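Local coordinates for protein aftrax (Archaeoglobus fulgidus, PDB 3ZC0) that assembles into an archaeal C3PO complex of the Translin family that recognises and cleaves duplex RNA, probably using bound magnesium, at residues E[25-30]-E[75-80]; E[33-38]-E[81-86]. The protein carries 1 engineered substitution. All blocks are in the same frame, centred on the assembly; numbering follows the deposited sequence.

Interaction 1: residues E[25-30]-E[75-80]; sequences KVLREM and YLCNDA. With nucleotides of chain O; nucleotides of chain N.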
loop_
_atom_site.group_PDB
_atom_site.type_symbol
_atom_site.label_atom_id
_atom_site.label_comp_id
_atom_site.label_asym_id
_atom_site.label_seq_id
_atom_site.Cartn_x
_atom_site.Cartn_y
_atom_site.Cartn_z
ATOM N N LYS E 25 20.873 1.263 -19.733
ATOM C CA LYS E 25 21.864 0.177 -19.689
ATOM C C LYS E 25 23.141 0.586 -18.935
ATOM O O LYS E 25 23.695 -0.167 -18.087
ATOM C CB LYS E 25 22.196 -0.350 -21.092
ATOM C CG LYS E 25 21.077 -1.192 -21.735
ATOM C CD LYS E 25 21.569 -1.970 -22.968
ATOM C CE LYS E 25 20.427 -2.320 -23.934
ATOM N NZ LYS E 25 20.025 -1.174 -24.819
ATOM N N VAL E 26 23.566 1.807 -19.220
ATOM C CA VAL E 26 24.790 2.337 -18.652
ATOM C C VAL E 26 24.642 2.600 -17.163
ATOM O O VAL E 26 25.545 2.291 -16.380
ATOM C CB VAL E 26 25.219 3.608 -19.379
ATOM C CG1 VAL E 26 26.436 4.206 -18.711
ATOM C CG2 VAL E 26 25.520 3.272 -20.823
ATOM N N LEU E 27 23.498 3.156 -16.774
ATOM C CA LEU E 27 23.186 3.335 -15.354
ATOM C C LEU E 27 23.133 2.019 -14.563
ATOM O O LEU E 27 23.694 1.938 -13.469
ATOM C CB LEU E 27 21.884 4.096 -15.193
ATOM C CG LEU E 27 21.968 5.561 -15.618
ATOM C CD1 LEU E 27 20.577 6.183 -15.688
ATOM C CD2 LEU E 27 22.857 6.323 -14.678
ATOM N N ARG E 28 22.480 0.987 -15.109
ATOM C CA ARG E 28 22.438 -0.301 -14.398
ATOM C C ARG E 28 23.847 -0.836 -14.205
ATOM O O ARG E 28 24.199 -1.282 -13.102
ATOM C CB ARG E 28 21.462 -1.329 -15.017
ATOM C CG ARG E 28 22.081 -2.534 -15.716
ATOM C CD ARG E 28 21.658 -3.935 -15.143
ATOM N NE ARG E 28 20.447 -3.957 -14.326
ATOM C CZ ARG E 28 19.951 -5.055 -13.748
ATOM N NH1 ARG E 28 20.543 -6.231 -13.889
ATOM N NH2 ARG E 28 18.854 -4.980 -13.023
ATOM N N GLU E 29 24.677 -0.718 -15.241
ATOM C CA GLU E 29 26.088 -1.059 -15.056
ATOM C C GLU E 29 26.830 -0.242 -13.975
ATOM O O GLU E 29 27.425 -0.821 -13.061
ATOM C CB GLU E 29 26.836 -1.054 -16.385
ATOM C CG GLU E 29 26.856 -2.437 -17.019
ATOM C CD GLU E 29 27.030 -2.385 -18.511
ATOM O OE1 GLU E 29 27.555 -1.362 -19.009
ATOM O OE2 GLU E 29 26.629 -3.362 -19.181
ATOM N N MET E 30 26.776 1.084 -14.065
ATOM C CA MET E 30 27.508 1.942 -13.140
ATOM C C MET E 30 27.138 1.598 -11.709
ATOM O O MET E 30 28.011 1.422 -10.840
ATOM C CB MET E 30 27.205 3.416 -13.429
ATOM C CG MET E 30 27.990 4.429 -12.579
ATOM S SD MET E 30 27.586 6.149 -12.996
ATOM C CE MET E 30 26.443 6.607 -11.719
ATOM N N TYR E 75 15.522 12.703 -14.100
ATOM C CA TYR E 75 14.537 11.725 -13.659
ATOM C C TYR E 75 15.157 10.355 -13.446
ATOM O O TYR E 75 14.761 9.641 -12.533
ATOM C CB TYR E 75 13.426 11.617 -14.695
ATOM C CG TYR E 75 12.300 10.684 -14.333
ATOM C CD1 TYR E 75 11.275 11.091 -13.472
ATOM C CD2 TYR E 75 12.232 9.398 -14.879
ATOM C CE1 TYR E 75 10.209 10.234 -13.152
ATOM C CE2 TYR E 75 11.173 8.530 -14.567
ATOM C CZ TYR E 75 10.165 8.955 -13.704
ATOM O OH TYR E 75 9.122 8.105 -13.405
ATOM N N LEU E 76 16.134 10.006 -14.284
ATOM C CA LEU E 76 16.705 8.666 -14.302
ATOM C C LEU E 76 18.012 8.488 -13.518
ATOM O O LEU E 76 18.234 7.443 -12.887
ATOM C CB LEU E 76 16.919 8.235 -15.745
ATOM C CG LEU E 76 15.646 7.897 -16.518
ATOM C CD1 LEU E 76 15.950 7.723 -17.993
ATOM C CD2 LEU E 76 15.004 6.633 -15.966
ATOM N N CYS E 77 18.880 9.494 -13.563
ATOM C CA CYS E 77 20.245 9.325 -13.053
ATOM C C CYS E 77 20.352 9.237 -11.540
ATOM O O CYS E 77 21.417 8.859 -11.001
ATOM C CB CYS E 77 21.159 10.433 -13.572
ATOM S SG CYS E 77 21.656 10.189 -15.296
ATOM N N ASN E 78 19.252 9.566 -10.865
ATOM C CA ASN E 78 19.267 9.700 -9.416
ATOM C C ASN E 78 19.833 8.515 -8.638
ATOM O O ASN E 78 20.862 8.653 -7.967
ATOM C CB ASN E 78 17.888 10.064 -8.882
ATOM C CG ASN E 78 17.963 11.139 -7.825
ATOM O OD1 ASN E 78 18.838 12.013 -7.882
ATOM N ND2 ASN E 78 17.070 11.074 -6.842
ATOM N N ASP E 79 19.166 7.367 -8.736
ATOM C CA ASP E 79 19.568 6.170 -7.995
ATOM C C ASP E 79 21.081 5.863 -8.120
ATOM O O ASP E 79 21.827 5.810 -7.116
ATOM C CB ASP E 79 18.725 4.962 -8.439
ATOM C CG ASP E 79 17.309 4.945 -7.829
ATOM O OD1 ASP E 79 16.886 5.909 -7.158
ATOM O OD2 ASP E 79 16.600 3.937 -8.033
ATOM N N ALA E 80 21.535 5.694 -9.357
ATOM C CA ALA E 80 22.927 5.330 -9.597
ATOM C C ALA E 80 23.916 6.410 -9.118
ATOM O O ALA E 80 24.995 6.086 -8.599
ATOM C CB ALA E 80 23.153 4.978 -11.083
ATOM P P C O 8 10.561 7.080 -9.904
ATOM O OP1 C O 8 10.574 8.371 -10.627
ATOM O OP2 C O 8 9.280 6.450 -9.510
ATOM O "O5'" C O 8 11.311 6.017 -10.818
ATOM C "C5'" C O 8 12.500 6.359 -11.510
ATOM C "C4'" C O 8 13.174 5.143 -12.090
ATOM O "O4'" C O 8 13.344 4.139 -11.057
ATOM C "C3'" C O 8 12.414 4.416 -13.188
ATOM O "O3'" C O 8 12.558 5.028 -14.458
ATOM C "C2'" C O 8 13.005 3.014 -13.125
ATOM O "O2'" C O 8 14.246 2.961 -13.808
ATOM C "C1'" C O 8 13.260 2.849 -11.624
ATOM N N1 C O 8 12.163 2.110 -10.969
ATOM C C2 C O 8 12.104 0.724 -11.138
ATOM O O2 C O 8 12.973 0.161 -11.824
ATOM N N3 C O 8 11.093 0.043 -10.547
ATOM C C4 C O 8 10.175 0.699 -9.821
ATOM N N4 C O 8 9.191 -0.002 -9.247
ATOM C C5 C O 8 10.221 2.112 -9.639
ATOM C C6 C O 8 11.224 2.772 -10.226
ATOM P P C N 8 13.613 -9.592 -10.431
ATOM O OP1 C N 8 14.672 -10.619 -10.641
ATOM O OP2 C N 8 12.901 -9.539 -9.137
ATOM O "O5'" C N 8 14.281 -8.174 -10.694
ATOM C "C5'" C N 8 14.846 -7.851 -11.957
ATOM C "C4'" C N 8 15.338 -6.432 -11.960
ATOM O "O4'" C N 8 14.224 -5.516 -11.874
ATOM C "C3'" C N 8 16.215 -6.060 -10.781
ATOM O "O3'" C N 8 17.548 -6.491 -10.985
ATOM C "C2'" C N 8 16.055 -4.544 -10.700
ATOM O "O2'" C N 8 16.909 -3.884 -11.621
ATOM C "C1'" C N 8 14.612 -4.354 -11.177
ATOM N N1 C N 8 13.657 -4.110 -10.073
ATOM C C2 C N 8 13.645 -2.841 -9.489
ATOM O O2 C N 8 14.444 -1.983 -9.896
ATOM N N3 C N 8 12.772 -2.581 -8.491
ATOM C C4 C N 8 11.927 -3.526 -8.082
ATOM N N4 C N 8 11.093 -3.204 -7.098
ATOM C C5 C N 8 11.904 -4.830 -8.659
ATOM C C6 C N 8 12.776 -5.074 -9.648
ATOM P P G O 9 11.332 5.059 -15.500
ATOM O OP1 G O 9 11.703 5.922 -16.655
ATOM O OP2 G O 9 10.095 5.347 -14.735
ATOM O "O5'" G O 9 11.248 3.563 -16.029
ATOM C "C5'" G O 9 12.414 2.854 -16.422
ATOM C "C4'" G O 9 12.101 1.397 -16.599
ATOM O "O4'" G O 9 11.955 0.758 -15.310
ATOM C "C3'" G O 9 10.786 1.136 -17.293
ATOM O "O3'" G O 9 10.929 1.237 -18.690
ATOM C "C2'" G O 9 10.394 -0.252 -16.803
ATOM O "O2'" G O 9 11.030 -1.257 -17.572
ATOM C "C1'" G O 9 10.986 -0.266 -15.388
ATOM N N9 G O 9 9.977 -0.047 -14.329
ATOM C C8 G O 9 9.696 1.122 -13.643
ATOM N N7 G O 9 8.746 0.988 -12.754
ATOM C C5 G O 9 8.382 -0.353 -12.856
ATOM C C6 G O 9 7.410 -1.107 -12.154
ATOM O O6 G O 9 6.649 -0.729 -11.265
ATOM N N1 G O 9 7.375 -2.436 -12.578
ATOM C C2 G O 9 8.170 -2.991 -13.556
ATOM N N2 G O 9 7.986 -4.296 -13.825
ATOM N N3 G O 9 9.081 -2.300 -14.219
ATOM C C4 G O 9 9.133 -1.005 -13.820
#
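Leu-27 faces Leu-76, Cys-77 and Ala-80 across an apolar contact with no hydrogen bond between the two segments. From Leu-27 CB, which points toward helix 73-94, CG sits anti to the carbonyl carbon and beside the backbone N (chi1 -69°), and there the chain forks. CD1 comes up against the backbone of Leu-76, 3.9 Å from its O. CD2 lies 3.8 Å from Ala-80 CB and 4.1 Å from Cys-77 SG. One turn on, Met-30 brings CE to 3.7 Å from Ala-80 CB, so the small alanine is touched by both long side chains. The short segments run in the same direction at 14° with axes 9.5 Å apart, a near-parallel pairing within the all-helical Translin fold; helix 46-64 covers the pair, Val-63 lying on Leu-27 and Cys-77 and Leu-60 on Met-30. Other side chains of the two segments turn to the RNA. The Arg-28 chain bends at chi2 and chi3, and its guanidinium meets the ribose of C8 of chain N at the edge, not the face. NH2 gives a hydrogen bond to O3' of that nucleotide (2.9 Å, N-H...O angle 144°) and a weak one to its O2' (2.6 Å), while NH1 forms a salt bridge with Glu-21 of the second subunit. An alanine in place of Arg-28 would probably leave the ribose O2' and O3' without the NH2 donor and that glutamate without its charged mate. Tyr-75 takes the other strand, its OH lying close to phosphate oxygens OP1 of C8 and OP2 of G9 of chain O.

Interaction 2: residues E[33-38]-E[81-86]; sequences HSTKSI and MQELVE. With MG (magnesium ion), chain U; nucleotides of chain N.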
loop_
_atom_site.group_PDB
_atom_site.type_symbol
_atom_site.label_atom_id
_atom_site.label_comp_id
_atom_site.label_asym_id
_atom_site.label_seq_id
_atom_site.Cartn_x
_atom_site.Cartn_y
_atom_site.Cartn_z
ATOM N N HIS E 33 28.616 -1.845 -10.557
ATOM C CA HIS E 33 30.012 -1.681 -10.165
ATOM C C HIS E 33 30.194 -0.947 -8.824
ATOM O O HIS E 33 31.053 -1.344 -8.027
ATOM C CB HIS E 33 30.845 -1.029 -11.267
ATOM C CG HIS E 33 31.054 -1.909 -12.467
ATOM N ND1 HIS E 33 31.493 -3.213 -12.370
ATOM C CD2 HIS E 33 30.888 -1.670 -13.793
ATOM C CE1 HIS E 33 31.588 -3.739 -13.580
ATOM N NE2 HIS E 33 31.225 -2.822 -14.461
ATOM N N SER E 34 29.405 0.098 -8.554
ATOM C CA SER E 34 29.541 0.781 -7.262
ATOM C C SER E 34 29.243 -0.150 -6.081
ATOM O O SER E 34 30.017 -0.232 -5.095
ATOM C CB SER E 34 28.624 1.986 -7.183
ATOM O OG SER E 34 28.898 2.884 -8.229
ATOM N N THR E 35 28.115 -0.850 -6.187
ATOM C CA THR E 35 27.718 -1.780 -5.138
ATOM C C THR E 35 28.819 -2.813 -4.939
ATOM O O THR E 35 29.254 -3.066 -3.805
ATOM C CB THR E 35 26.388 -2.492 -5.468
ATOM O OG1 THR E 35 25.310 -1.560 -5.374
ATOM C CG2 THR E 35 26.125 -3.637 -4.494
ATOM N N LYS E 36 29.278 -3.382 -6.054
ATOM C CA LYS E 36 30.313 -4.403 -6.025
ATOM C C LYS E 36 31.503 -3.875 -5.240
ATOM O O LYS E 36 32.035 -4.563 -4.365
ATOM C CB LYS E 36 30.742 -4.793 -7.442
ATOM C CG LYS E 36 30.687 -6.296 -7.756
ATOM C CD LYS E 36 29.418 -6.656 -8.525
ATOM C CE LYS E 36 29.651 -7.745 -9.567
ATOM N NZ LYS E 36 29.822 -9.115 -8.996
ATOM N N SER E 37 31.897 -2.639 -5.533
ATOM C CA SER E 37 33.063 -2.066 -4.882
ATOM C C SER E 37 32.868 -2.051 -3.358
ATOM O O SER E 37 33.765 -2.461 -2.592
ATOM C CB SER E 37 33.370 -0.676 -5.442
ATOM O OG SER E 37 32.701 0.320 -4.706
ATOM N N ILE E 38 31.690 -1.623 -2.914
ATOM C CA ILE E 38 31.463 -1.577 -1.459
ATOM C C ILE E 38 31.500 -2.979 -0.813
ATOM O O ILE E 38 32.164 -3.207 0.233
ATOM C CB ILE E 38 30.154 -0.850 -1.088
ATOM C CG1 ILE E 38 30.157 0.576 -1.635
ATOM C CG2 ILE E 38 29.998 -0.793 0.411
ATOM C CD1 ILE E 38 28.876 1.312 -1.372
ATOM N N MET E 81 23.572 7.689 -9.281
ATOM C CA MET E 81 24.492 8.722 -8.785
ATOM C C MET E 81 24.587 8.708 -7.257
ATOM O O MET E 81 25.669 8.869 -6.692
ATOM C CB MET E 81 24.203 10.107 -9.379
ATOM C CG MET E 81 24.699 10.198 -10.811
ATOM S SD MET E 81 24.487 11.746 -11.692
ATOM C CE MET E 81 23.012 12.413 -10.951
ATOM N N GLN E 82 23.462 8.441 -6.604
ATOM C CA GLN E 82 23.461 8.170 -5.174
ATOM C C GLN E 82 24.387 6.992 -4.764
ATOM O O GLN E 82 25.156 7.113 -3.796
ATOM C CB GLN E 82 22.034 7.924 -4.706
ATOM C CG GLN E 82 21.908 7.648 -3.234
ATOM C CD GLN E 82 20.483 7.340 -2.840
ATOM O OE1 GLN E 82 20.233 6.485 -1.983
ATOM N NE2 GLN E 82 19.533 8.036 -3.468
ATOM N N GLU E 83 24.321 5.864 -5.485
ATOM C CA GLU E 83 25.212 4.720 -5.178
ATOM C C GLU E 83 26.700 5.025 -5.418
ATOM O O GLU E 83 27.585 4.509 -4.719
ATOM C CB GLU E 83 24.828 3.464 -5.970
ATOM C CG GLU E 83 23.416 2.962 -5.731
ATOM C CD GLU E 83 23.327 1.897 -4.641
ATOM O OE1 GLU E 83 24.247 1.798 -3.786
ATOM O OE2 GLU E 83 22.319 1.154 -4.648
ATOM N N LEU E 84 26.967 5.855 -6.421
ATOM C CA LEU E 84 28.334 6.242 -6.717
ATOM C C LEU E 84 28.872 7.123 -5.601
ATOM O O LEU E 84 29.987 6.900 -5.103
ATOM C CB LEU E 84 28.390 6.982 -8.041
ATOM C CG LEU E 84 29.777 7.277 -8.584
ATOM C CD1 LEU E 84 30.735 6.119 -8.300
ATOM C CD2 LEU E 84 29.627 7.498 -10.070
ATOM N N VAL E 85 28.084 8.117 -5.196
ATOM C CA VAL E 85 28.469 8.922 -4.043
ATOM C C VAL E 85 28.691 8.033 -2.815
ATOM O O VAL E 85 29.713 8.172 -2.144
ATOM C CB VAL E 85 27.468 10.048 -3.719
ATOM C CG1 VAL E 85 27.920 10.804 -2.489
ATOM C CG2 VAL E 85 27.333 11.005 -4.888
ATOM N N GLU E 86 27.766 7.108 -2.540
ATOM C CA GLU E 86 27.901 6.229 -1.375
ATOM C C GLU E 86 29.258 5.517 -1.383
ATOM O O GLU E 86 30.026 5.597 -0.408
ATOM C CB GLU E 86 26.751 5.204 -1.316
ATOM C CG GLU E 86 26.770 4.220 -0.105
ATOM C CD GLU E 86 25.738 3.100 -0.230
ATOM O OE1 GLU E 86 25.033 3.051 -1.255
ATOM O OE2 GLU E 86 25.621 2.259 0.687
HETATM MG MG MG U . 24.559 0.387 0.953
ATOM P P U N 10 20.790 -3.994 -4.312
ATOM O OP1 U N 10 22.272 -4.127 -4.328
ATOM O OP2 U N 10 19.968 -5.226 -4.183
ATOM O "O5'" U N 10 20.372 -2.949 -3.181
ATOM C "C5'" U N 10 20.932 -1.644 -3.183
ATOM C "C4'" U N 10 20.080 -0.640 -2.444
ATOM O "O4'" U N 10 18.756 -0.559 -3.029
ATOM C "C3'" U N 10 19.812 -0.915 -0.972
ATOM O "O3'" U N 10 20.919 -0.582 -0.140
ATOM C "C2'" U N 10 18.566 -0.073 -0.704
ATOM O "O2'" U N 10 18.915 1.285 -0.493
ATOM C "C1'" U N 10 17.822 -0.175 -2.041
ATOM N N1 U N 10 16.711 -1.152 -2.001
ATOM C C2 U N 10 15.483 -0.687 -1.559
ATOM O O2 U N 10 15.306 0.469 -1.219
ATOM N N3 U N 10 14.470 -1.617 -1.532
ATOM C C4 U N 10 14.570 -2.945 -1.897
ATOM O O4 U N 10 13.578 -3.670 -1.822
ATOM C C5 U N 10 15.870 -3.349 -2.343
ATOM C C6 U N 10 16.875 -2.464 -2.379
HETATM O O HOH W 1 24.304 1.239 2.809
#
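Ser-34 lies against the backbone of helix 73-94, and within the two segments the backbones come closest here, Ser-34 CA lying 5.6 Å from Leu-84 CA. Ser-34 CB rests 3.7 Å from Glu-83 O, and OG, anti to the carbonyl carbon (chi1 -58°), lies 3.7 Å from Leu-84 CD1. That buried hydroxyl finds its polar partner back along its own helix, in a hydrogen bond with Met-30 O. Ala-56 and Ala-87 pack on the same serine, and the segment axes cross at 26°, 8.8 Å apart. Toward the RNA the fit is looser. Thr-35 and Glu-83 are partly exposed, and OG1 of the threonine stays 3.9 Å from Glu-83 OE1, with no hydrogen bond between them. Glu-83 OE2 instead comes near C5' of U10 of chain N. Ile-38 borders the metal site: its CD1 touches CG and CD of Glu-86 at 3.8 Å, the two side chains crossing at about a right angle. The Glu-86 chain is extended beyond CG, and its OE2 binds the magnesium ion at 2.2 Å; Glu-121, a water and an RNA phosphate bind it too. Two carboxylates and a phosphate on one magnesium ion are consistent with metal-assisted cleavage of the RNA backbone.

Overall arrangement
Interactions 1 and 2 are successive levels of one pairing, between helices 6-42 and 73-94, with centres about 11 Å apart. They join directly through Met-30, whose CE packs 3.7 Å from Leu-84 CD2 and so links the apolar contact to the more polar one beside it. Between the first level and the second the angle between segments roughly doubles. Their roles toward the RNA differ as well: segments 25-30 and 75-80 reach a ribose of chain N through Arg-28 and phosphate oxygens of chain O through Tyr-75, with the side chain of Ala-80 about 13 Å from the magnesium ion, whereas interaction 2 supplies a metal ligand, Glu-86, whose side chain is about 3 Å from that of Glu-121.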